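Local coordinates for coiled-coil and C2 domain-containing protein 1-like (Drosophila melanogaster, PDB 6EI6) that binds monophosphorylated phosphatidylinositols and regulates endosomal sorting through the ESCRT-III protein Shrub, probably by preventing its inappropriate polymerisation, at residues A[118-123]-A[173-178]; A[112-117]-A[246-251]; A[146-151]-A[182-187]. One frame throughout, in Å; residues are numbered along the deposited sequence.

How the contacts relate
Going from the N terminus, segment 112-117 comes first, and its partner is 246-251 on the late strand 241-249. Contact 2 therefore closes the longest loop, and the other two contacts nest inside it. Residues 118-123 follow directly and pair with 173-178 in contact 1, within the sheet to which strand 241-249 also belongs. Residues 146-151 lie inside that second loop, but their partner helix segment 182-187 comes after it, so contacts 1 and 3 cross. Contacts 1 and 2 touch through neighbouring strands 119-128 and 241-249. Contacts 1 and 3 touch where Gln178 meets Phe184 and Leu120 meets Phe146, tying the sheet to the helix and loop beside it.

Contact 1: residues A[118-123]-A[173-178]; sequences SELEIV and FKVDIQ
Leu120 and Val175 face each other as an antiparallel hydrogen-bonded pair. Leu120 N donates to Val175 O at 3.1 Å, and Val175 N returns a bond to Leu120 O at 2.9 Å. Ile122 and Phe173 repeat the pattern two residues on, with N-H...O angles of 171° and 161°. Past the last pair the chains stay joined, since Ile177 N donates an almost straight bond to Ser118 O, an oxygen against which Ile177 CG1 also packs at 3.3 Å.

Glu119, Glu121, Lys174 and Asp176 project from one face. Lys174 runs extended between the two glutamates: its CD lies 3.5 Å from Glu119 OE1, while its CE is 3.6 Å from Glu121 OE1. The salt bridge itself, Lys174 NZ to Glu119 OE1, is long at 3.8 Å, so the aliphatic part of the lysine does most of the touching. Ser118 OG, set between its own backbone N and carbonyl carbon (chi1 69°), donates to Asp176 OD1 at 3.2 Å, on the anti side and tilted out of the carboxylate plane. Further out, Glu119 OE1 accepts from Thr116 N, and Glu121 OE2 makes salt bridges to Arg172 and Arg248.

On the other face Leu120 CB meets Val175 CG1 at 4.2 Å, and Leu120 and Ile122 belong to the interior of the C2 beta sandwich. Strand 171-176 is the outermost strand here and 119-128 is flanked on its far side by 241-249. Leu120 packs on Phe188 of helix 182-190, and Ile122 reaches Val193 and Phe195 of strand 192-199 in the opposing sheet.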
# COMPACT_ATOMS: atom_id res chain seq x y z
N SER A 118 16.25 -3.04 -4.13
CA SER A 118 16.53 -1.61 -4.00
C SER A 118 15.59 -0.74 -4.83
O SER A 118 15.79 0.47 -4.88
CB SER A 118 17.98 -1.33 -4.42
OG SER A 118 18.15 -1.53 -5.82
N GLU A 119 14.58 -1.33 -5.45
CA GLU A 119 13.80 -0.64 -6.48
C GLU A 119 12.38 -0.35 -6.01
O GLU A 119 11.66 -1.26 -5.56
CB GLU A 119 13.74 -1.47 -7.76
CG GLU A 119 14.94 -1.24 -8.62
CD GLU A 119 14.82 -1.88 -9.98
OE1 GLU A 119 13.97 -2.80 -10.16
OE2 GLU A 119 15.60 -1.46 -10.87
N LEU A 120 11.97 0.90 -6.15
CA LEU A 120 10.58 1.30 -6.07
C LEU A 120 10.10 1.66 -7.47
O LEU A 120 10.79 2.40 -8.18
CB LEU A 120 10.40 2.48 -5.12
CG LEU A 120 8.95 2.92 -4.96
CD1 LEU A 120 8.61 3.22 -3.51
CD2 LEU A 120 8.72 4.13 -5.84
N GLU A 121 8.95 1.13 -7.86
CA GLU A 121 8.35 1.41 -9.15
C GLU A 121 7.09 2.26 -8.99
O GLU A 121 6.27 1.99 -8.10
CB GLU A 121 8.01 0.11 -9.88
CG GLU A 121 7.47 0.34 -11.28
CD GLU A 121 7.19 -0.95 -12.00
OE1 GLU A 121 8.06 -1.38 -12.79
OE2 GLU A 121 6.10 -1.53 -11.77
N ILE A 122 6.93 3.27 -9.85
CA ILE A 122 5.73 4.10 -9.91
C ILE A 122 5.07 3.90 -11.26
O ILE A 122 5.75 3.95 -12.30
CB ILE A 122 6.05 5.58 -9.67
CG1 ILE A 122 6.58 5.77 -8.26
CG2 ILE A 122 4.81 6.43 -9.87
CD1 ILE A 122 7.33 7.05 -8.07
N VAL A 123 3.76 3.66 -11.26
CA VAL A 123 3.00 3.45 -12.48
C VAL A 123 1.92 4.51 -12.55
O VAL A 123 1.05 4.58 -11.67
CB VAL A 123 2.37 2.05 -12.53
CG1 VAL A 123 1.66 1.85 -13.85
CG2 VAL A 123 3.43 0.97 -12.30
N PHE A 173 8.06 4.05 -13.92
CA PHE A 173 9.34 4.68 -13.61
C PHE A 173 9.91 3.98 -12.39
O PHE A 173 9.18 3.70 -11.44
CB PHE A 173 9.20 6.20 -13.34
CG PHE A 173 8.33 6.93 -14.35
CD1 PHE A 173 6.95 6.85 -14.29
CD2 PHE A 173 8.91 7.71 -15.34
CE1 PHE A 173 6.15 7.51 -15.22
CE2 PHE A 173 8.11 8.37 -16.26
CZ PHE A 173 6.74 8.28 -16.20
N LYS A 174 11.20 3.66 -12.43
CA LYS A 174 11.86 2.98 -11.32
C LYS A 174 12.88 3.91 -10.68
O LYS A 174 13.53 4.69 -11.36
CB LYS A 174 12.55 1.69 -11.78
CG LYS A 174 11.59 0.56 -12.20
CD LYS A 174 12.38 -0.74 -12.48
CE LYS A 174 11.62 -1.69 -13.40
NZ LYS A 174 12.34 -2.99 -13.58
N VAL A 175 13.00 3.84 -9.36
CA VAL A 175 14.00 4.64 -8.67
C VAL A 175 14.69 3.75 -7.64
O VAL A 175 14.19 2.68 -7.26
CB VAL A 175 13.38 5.90 -8.02
CG1 VAL A 175 12.70 5.57 -6.71
CG2 VAL A 175 14.43 6.96 -7.83
N ASP A 176 15.89 4.18 -7.22
CA ASP A 176 16.68 3.46 -6.22
C ASP A 176 16.39 3.99 -4.82
O ASP A 176 16.41 5.20 -4.58
CB ASP A 176 18.18 3.60 -6.51
CG ASP A 176 18.71 2.48 -7.37
OD1 ASP A 176 18.20 1.33 -7.26
OD2 ASP A 176 19.62 2.76 -8.19
N ILE A 177 16.14 3.08 -3.90
CA ILE A 177 16.01 3.40 -2.49
C ILE A 177 17.09 2.65 -1.73
O ILE A 177 17.66 1.68 -2.23
CB ILE A 177 14.61 3.04 -1.95
CG1 ILE A 177 14.39 1.53 -2.07
CG2 ILE A 177 13.53 3.83 -2.69
CD1 ILE A 177 12.94 1.10 -2.03
N GLN A 178 17.38 3.12 -0.52
CA GLN A 178 18.23 2.39 0.42
C GLN A 178 17.41 2.04 1.65
O GLN A 178 17.27 2.85 2.57
CB GLN A 178 19.45 3.20 0.82
CG GLN A 178 20.39 3.50 -0.32
CD GLN A 178 20.35 4.96 -0.69
OE1 GLN A 178 20.69 5.84 0.11
NE2 GLN A 178 19.92 5.23 -1.92

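Contact 2: residues A[112-117]-A[246-251]; sequences NTDLTD and KIRVRN
Asn112 overlaps the guanidinium of Arg248, its ND2 lying over one face with the amide and guanidinium planes 53° apart. That ND2 bonds elsewhere: it donates to Val249 O at 2.8 Å and also bonds Glu225 OE1. A water completes the connection, donating to Asn112 OD1 at 3.0 Å and accepting from Arg248 NE at 2.8 Å.

Asp114 takes the guanidinium end-on. Arg248 NH2 reaches Asp114 OD2 at 3.1 Å on the syn lone pair, whereas NH1 meets OD1 at 3.2 Å from well above the carboxylate plane. NH1 has a further salt bridge to Glu121, so the two carboxylates probably hold the guanidinium in place and offset its charge. Asn112 to Leu115 form a type I beta turn, bringing the Asn112 and Asp114 side chains together here. Leu115 CD1 lies 3.6 Å from Arg248 NH1, and its CD2 packs on the strand backbone, 3.4 Å from Arg248 O.

Arg250 lies along the turn's backbone, with Asn112 O at its guanidinium edge and Thr113 O near NH2. A bend at chi3 (-83°) turns NE back toward the turn; Leu115 O lies 3.0 Å above one guanidinium face, nearer edge than centre.

The turn thus covers the end of strand 241-249, between strands 119-128 and 225-233 in the C2 sheet. Met63, just beyond helix 34-62, packs on Asn112, and Arg179, shortly before helix 182-190, bonds both Asp117 O and Asn251 O.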
# COMPACT_ATOMS: atom_id res chain seq x y z
N ASN A 112 6.03 -9.55 -5.96
CA ASN A 112 6.70 -8.65 -6.91
C ASN A 112 8.18 -9.02 -7.04
O ASN A 112 9.08 -8.26 -6.66
CB ASN A 112 6.55 -7.18 -6.52
CG ASN A 112 5.12 -6.78 -6.26
OD1 ASN A 112 4.20 -7.39 -6.78
ND2 ASN A 112 4.93 -5.74 -5.45
N THR A 113 8.43 -10.23 -7.56
CA THR A 113 9.80 -10.62 -7.85
C THR A 113 10.42 -9.84 -9.00
O THR A 113 11.65 -9.80 -9.12
CB THR A 113 9.89 -12.10 -8.18
OG1 THR A 113 8.96 -12.39 -9.24
CG2 THR A 113 9.55 -12.93 -6.97
N ASP A 114 9.59 -9.21 -9.85
CA ASP A 114 10.07 -8.39 -10.96
C ASP A 114 10.93 -7.21 -10.53
O ASP A 114 11.47 -6.53 -11.41
CB ASP A 114 8.87 -7.86 -11.75
CG ASP A 114 7.75 -7.39 -10.83
OD1 ASP A 114 8.00 -6.46 -10.02
OD2 ASP A 114 6.64 -7.95 -10.89
N LEU A 115 11.06 -6.94 -9.24
CA LEU A 115 11.73 -5.74 -8.75
C LEU A 115 12.94 -6.09 -7.90
O LEU A 115 12.88 -6.99 -7.06
CB LEU A 115 10.78 -4.87 -7.92
CG LEU A 115 10.01 -3.70 -8.52
CD1 LEU A 115 9.42 -4.02 -9.88
CD2 LEU A 115 8.91 -3.34 -7.56
N THR A 116 14.02 -5.36 -8.10
CA THR A 116 15.15 -5.44 -7.20
C THR A 116 14.70 -5.15 -5.77
O THR A 116 13.66 -4.55 -5.53
CB THR A 116 16.24 -4.45 -7.65
OG1 THR A 116 16.68 -4.83 -8.96
CG2 THR A 116 17.45 -4.42 -6.72
N ASP A 117 15.50 -5.63 -4.81
CA ASP A 117 15.36 -5.21 -3.43
C ASP A 117 15.47 -3.69 -3.27
O ASP A 117 14.86 -3.11 -2.37
CB ASP A 117 16.44 -5.90 -2.57
CG ASP A 117 16.25 -5.66 -1.08
OD1 ASP A 117 15.33 -6.29 -0.48
OD2 ASP A 117 17.01 -4.84 -0.51
N LYS A 246 -0.13 3.23 -9.41
CA LYS A 246 0.42 2.12 -8.64
C LYS A 246 1.78 2.52 -8.07
O LYS A 246 2.55 3.23 -8.72
CB LYS A 246 0.59 0.87 -9.49
CG LYS A 246 -0.68 0.37 -10.15
CD LYS A 246 -0.32 -0.74 -11.12
CE LYS A 246 -1.52 -1.60 -11.43
NZ LYS A 246 -1.15 -2.67 -12.39
N ILE A 247 2.08 2.07 -6.85
CA ILE A 247 3.43 2.17 -6.30
C ILE A 247 3.82 0.80 -5.76
O ILE A 247 3.10 0.22 -4.94
CB ILE A 247 3.53 3.23 -5.19
CG1 ILE A 247 2.82 4.52 -5.63
CG2 ILE A 247 5.00 3.49 -4.87
CD1 ILE A 247 2.90 5.60 -4.59
N ARG A 248 4.94 0.28 -6.24
CA ARG A 248 5.26 -1.12 -6.02
C ARG A 248 6.69 -1.27 -5.53
O ARG A 248 7.60 -0.61 -6.03
CB ARG A 248 5.07 -1.92 -7.30
CG ARG A 248 3.70 -1.75 -7.92
CD ARG A 248 3.61 -2.50 -9.24
NE ARG A 248 3.75 -3.95 -9.06
CZ ARG A 248 4.81 -4.64 -9.46
NH1 ARG A 248 5.85 -4.03 -10.05
NH2 ARG A 248 4.85 -5.96 -9.27
N VAL A 249 6.88 -2.16 -4.56
CA VAL A 249 8.21 -2.56 -4.11
C VAL A 249 8.30 -4.08 -4.15
O VAL A 249 7.29 -4.79 -4.26
CB VAL A 249 8.54 -2.02 -2.71
CG1 VAL A 249 8.74 -0.53 -2.78
CG2 VAL A 249 7.41 -2.38 -1.75
N ARG A 250 9.54 -4.58 -4.10
CA ARG A 250 9.75 -6.03 -4.08
C ARG A 250 9.22 -6.65 -2.78
O ARG A 250 8.66 -7.74 -2.80
CB ARG A 250 11.23 -6.35 -4.26
CG ARG A 250 11.69 -7.53 -3.43
CD ARG A 250 12.85 -8.29 -4.03
NE ARG A 250 12.38 -9.25 -5.03
CZ ARG A 250 13.15 -10.17 -5.59
NH1 ARG A 250 14.42 -10.27 -5.25
NH2 ARG A 250 12.64 -11.00 -6.50
N ASN A 251 9.39 -5.98 -1.65
CA ASN A 251 8.75 -6.46 -0.44
C ASN A 251 8.57 -5.27 0.49
O ASN A 251 9.20 -4.22 0.28
CB ASN A 251 9.56 -7.59 0.23
CG ASN A 251 11.03 -7.25 0.37
OD1 ASN A 251 11.85 -7.71 -0.41
ND2 ASN A 251 11.37 -6.46 1.38
O HOH W 1 1.98 -5.72 -7.90

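Contact 3: residues A[146-151]-A[182-187]; sequences FPLLND and RQFQRI
The carbonyl oxygen Leu148 O has Ile187 CD1 packed against it at 3.4 Å, where loop 146-151 meets the helical turn carrying Gln183, Phe184 and Ile187. Helix 182-190 is the connection between strand 171-176 in one sheet of the C2 beta sandwich and strand 192-199 in the other, and the loop follows strand 140-145. The contact between them is largely apolar.

Leu149 lies against Phe184 and Gln183. Its side chain crosses that of Phe184 at about a right angle, the methyls near CE2 and CZ, although the model is doubtfully tight at CE2. Leu149 CD1 also lies 3.7 Å from Gln183 CG. Leu148 lies alongside Phe184 with the same heading, and its CD2 approaches the ring edge at 4.2 Å from CZ. Outside the pair, Phe146 leans into the sandwich on Leu120 and Ile122.

Ile187 reaches the start of the loop with both branches. With CD1 anti to CA (chi2 162°), the longer one extends to the loop backbone, where Ile187 CD1 is also 3.8 Å from Pro147 O. The shorter branch meets the proline ring, the two side chains passing alongside and running oppositely, with Pro147 CG 3.6 Å from Ile187 CG2.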
# COMPACT_ATOMS: atom_id res chain seq x y z
N PHE A 146 9.34 12.15 -6.49
CA PHE A 146 9.56 11.16 -5.44
C PHE A 146 10.68 11.64 -4.52
O PHE A 146 11.81 11.86 -5.00
CB PHE A 146 9.92 9.80 -6.06
CG PHE A 146 10.13 8.72 -5.04
CD1 PHE A 146 11.30 8.66 -4.29
CD2 PHE A 146 9.14 7.79 -4.80
CE1 PHE A 146 11.47 7.70 -3.32
CE2 PHE A 146 9.31 6.82 -3.83
CZ PHE A 146 10.48 6.77 -3.09
N PRO A 147 10.46 11.77 -3.22
CA PRO A 147 11.51 12.34 -2.36
C PRO A 147 12.71 11.41 -2.23
O PRO A 147 12.56 10.20 -2.09
CB PRO A 147 10.80 12.54 -1.01
CG PRO A 147 9.70 11.55 -1.00
CD PRO A 147 9.29 11.33 -2.45
N LEU A 148 13.92 12.00 -2.27
CA LEU A 148 15.14 11.22 -2.07
C LEU A 148 15.92 11.76 -0.87
O LEU A 148 15.32 12.32 0.06
CB LEU A 148 16.00 11.21 -3.33
CG LEU A 148 15.37 10.53 -4.57
CD1 LEU A 148 16.29 10.53 -5.76
CD2 LEU A 148 14.91 9.11 -4.28
N LEU A 149 17.24 11.59 -0.87
CA LEU A 149 18.07 11.90 0.30
C LEU A 149 18.28 13.39 0.46
O LEU A 149 18.54 14.11 -0.51
CB LEU A 149 19.43 11.22 0.20
CG LEU A 149 19.48 9.70 0.30
CD1 LEU A 149 18.51 9.17 1.37
CD2 LEU A 149 19.21 9.08 -1.07
N ASN A 150 18.22 13.84 1.72
CA ASN A 150 18.31 15.24 2.11
C ASN A 150 17.47 16.09 1.17
O ASN A 150 17.98 16.58 0.16
CB ASN A 150 19.76 15.70 2.15
CG ASN A 150 20.54 15.04 3.26
OD1 ASN A 150 21.55 14.39 3.02
ND2 ASN A 150 20.06 15.20 4.50
N ASP A 151 16.20 16.27 1.53
CA ASP A 151 15.14 16.60 0.59
C ASP A 151 15.61 17.58 -0.48
O ASP A 151 16.15 18.65 -0.17
CB ASP A 151 13.93 17.18 1.35
CG ASP A 151 14.23 18.50 2.05
OD1 ASP A 151 15.35 18.66 2.58
OD2 ASP A 151 13.32 19.37 2.09
N ARG A 182 18.11 5.07 7.56
CA ARG A 182 16.96 5.37 8.42
C ARG A 182 16.18 6.60 7.94
O ARG A 182 15.00 6.72 8.25
CB ARG A 182 17.41 5.56 9.88
CG ARG A 182 18.30 6.76 10.14
CD ARG A 182 19.62 6.31 10.79
NE ARG A 182 20.65 7.36 10.79
CZ ARG A 182 21.59 7.50 9.87
NH1 ARG A 182 21.65 6.67 8.83
NH2 ARG A 182 22.49 8.48 9.97
N GLN A 183 16.81 7.49 7.17
CA GLN A 183 16.06 8.61 6.62
C GLN A 183 15.28 8.23 5.36
O GLN A 183 14.31 8.92 5.02
CB GLN A 183 16.99 9.79 6.33
CG GLN A 183 17.49 9.89 4.90
CD GLN A 183 17.94 11.30 4.55
OE1 GLN A 183 17.61 12.27 5.25
NE2 GLN A 183 18.72 11.43 3.48
N PHE A 184 15.66 7.15 4.67
CA PHE A 184 14.75 6.60 3.67
C PHE A 184 13.54 5.97 4.33
O PHE A 184 12.43 6.01 3.79
CB PHE A 184 15.46 5.57 2.82
CG PHE A 184 15.80 6.04 1.45
CD1 PHE A 184 14.81 6.40 0.55
CD2 PHE A 184 17.13 6.12 1.05
CE1 PHE A 184 15.13 6.83 -0.73
CE2 PHE A 184 17.47 6.54 -0.22
CZ PHE A 184 16.47 6.91 -1.11
N GLN A 185 13.76 5.33 5.49
CA GLN A 185 12.65 4.81 6.26
C GLN A 185 11.75 5.95 6.75
O GLN A 185 10.53 5.80 6.80
CB GLN A 185 13.18 3.96 7.42
CG GLN A 185 14.08 2.81 6.95
CD GLN A 185 15.26 2.51 7.89
OE1 GLN A 185 15.18 2.75 9.10
NE2 GLN A 185 16.34 1.98 7.34
N ARG A 186 12.35 7.09 7.11
CA ARG A 186 11.61 8.34 7.34
C ARG A 186 10.64 8.61 6.20
O ARG A 186 9.44 8.86 6.41
CB ARG A 186 12.59 9.51 7.45
CG ARG A 186 12.00 10.77 8.17
CD ARG A 186 12.10 12.16 7.43
NE ARG A 186 11.12 13.03 8.07
CZ ARG A 186 11.03 14.36 8.00
NH1 ARG A 186 11.91 15.10 7.32
NH2 ARG A 186 10.04 14.96 8.66
N ILE A 187 11.15 8.56 4.98
CA ILE A 187 10.37 8.95 3.82
C ILE A 187 9.17 8.03 3.67
O ILE A 187 8.04 8.49 3.45
CB ILE A 187 11.27 8.96 2.57
CG1 ILE A 187 12.18 10.20 2.58
CG2 ILE A 187 10.44 8.85 1.29
CD1 ILE A 187 13.37 10.08 1.64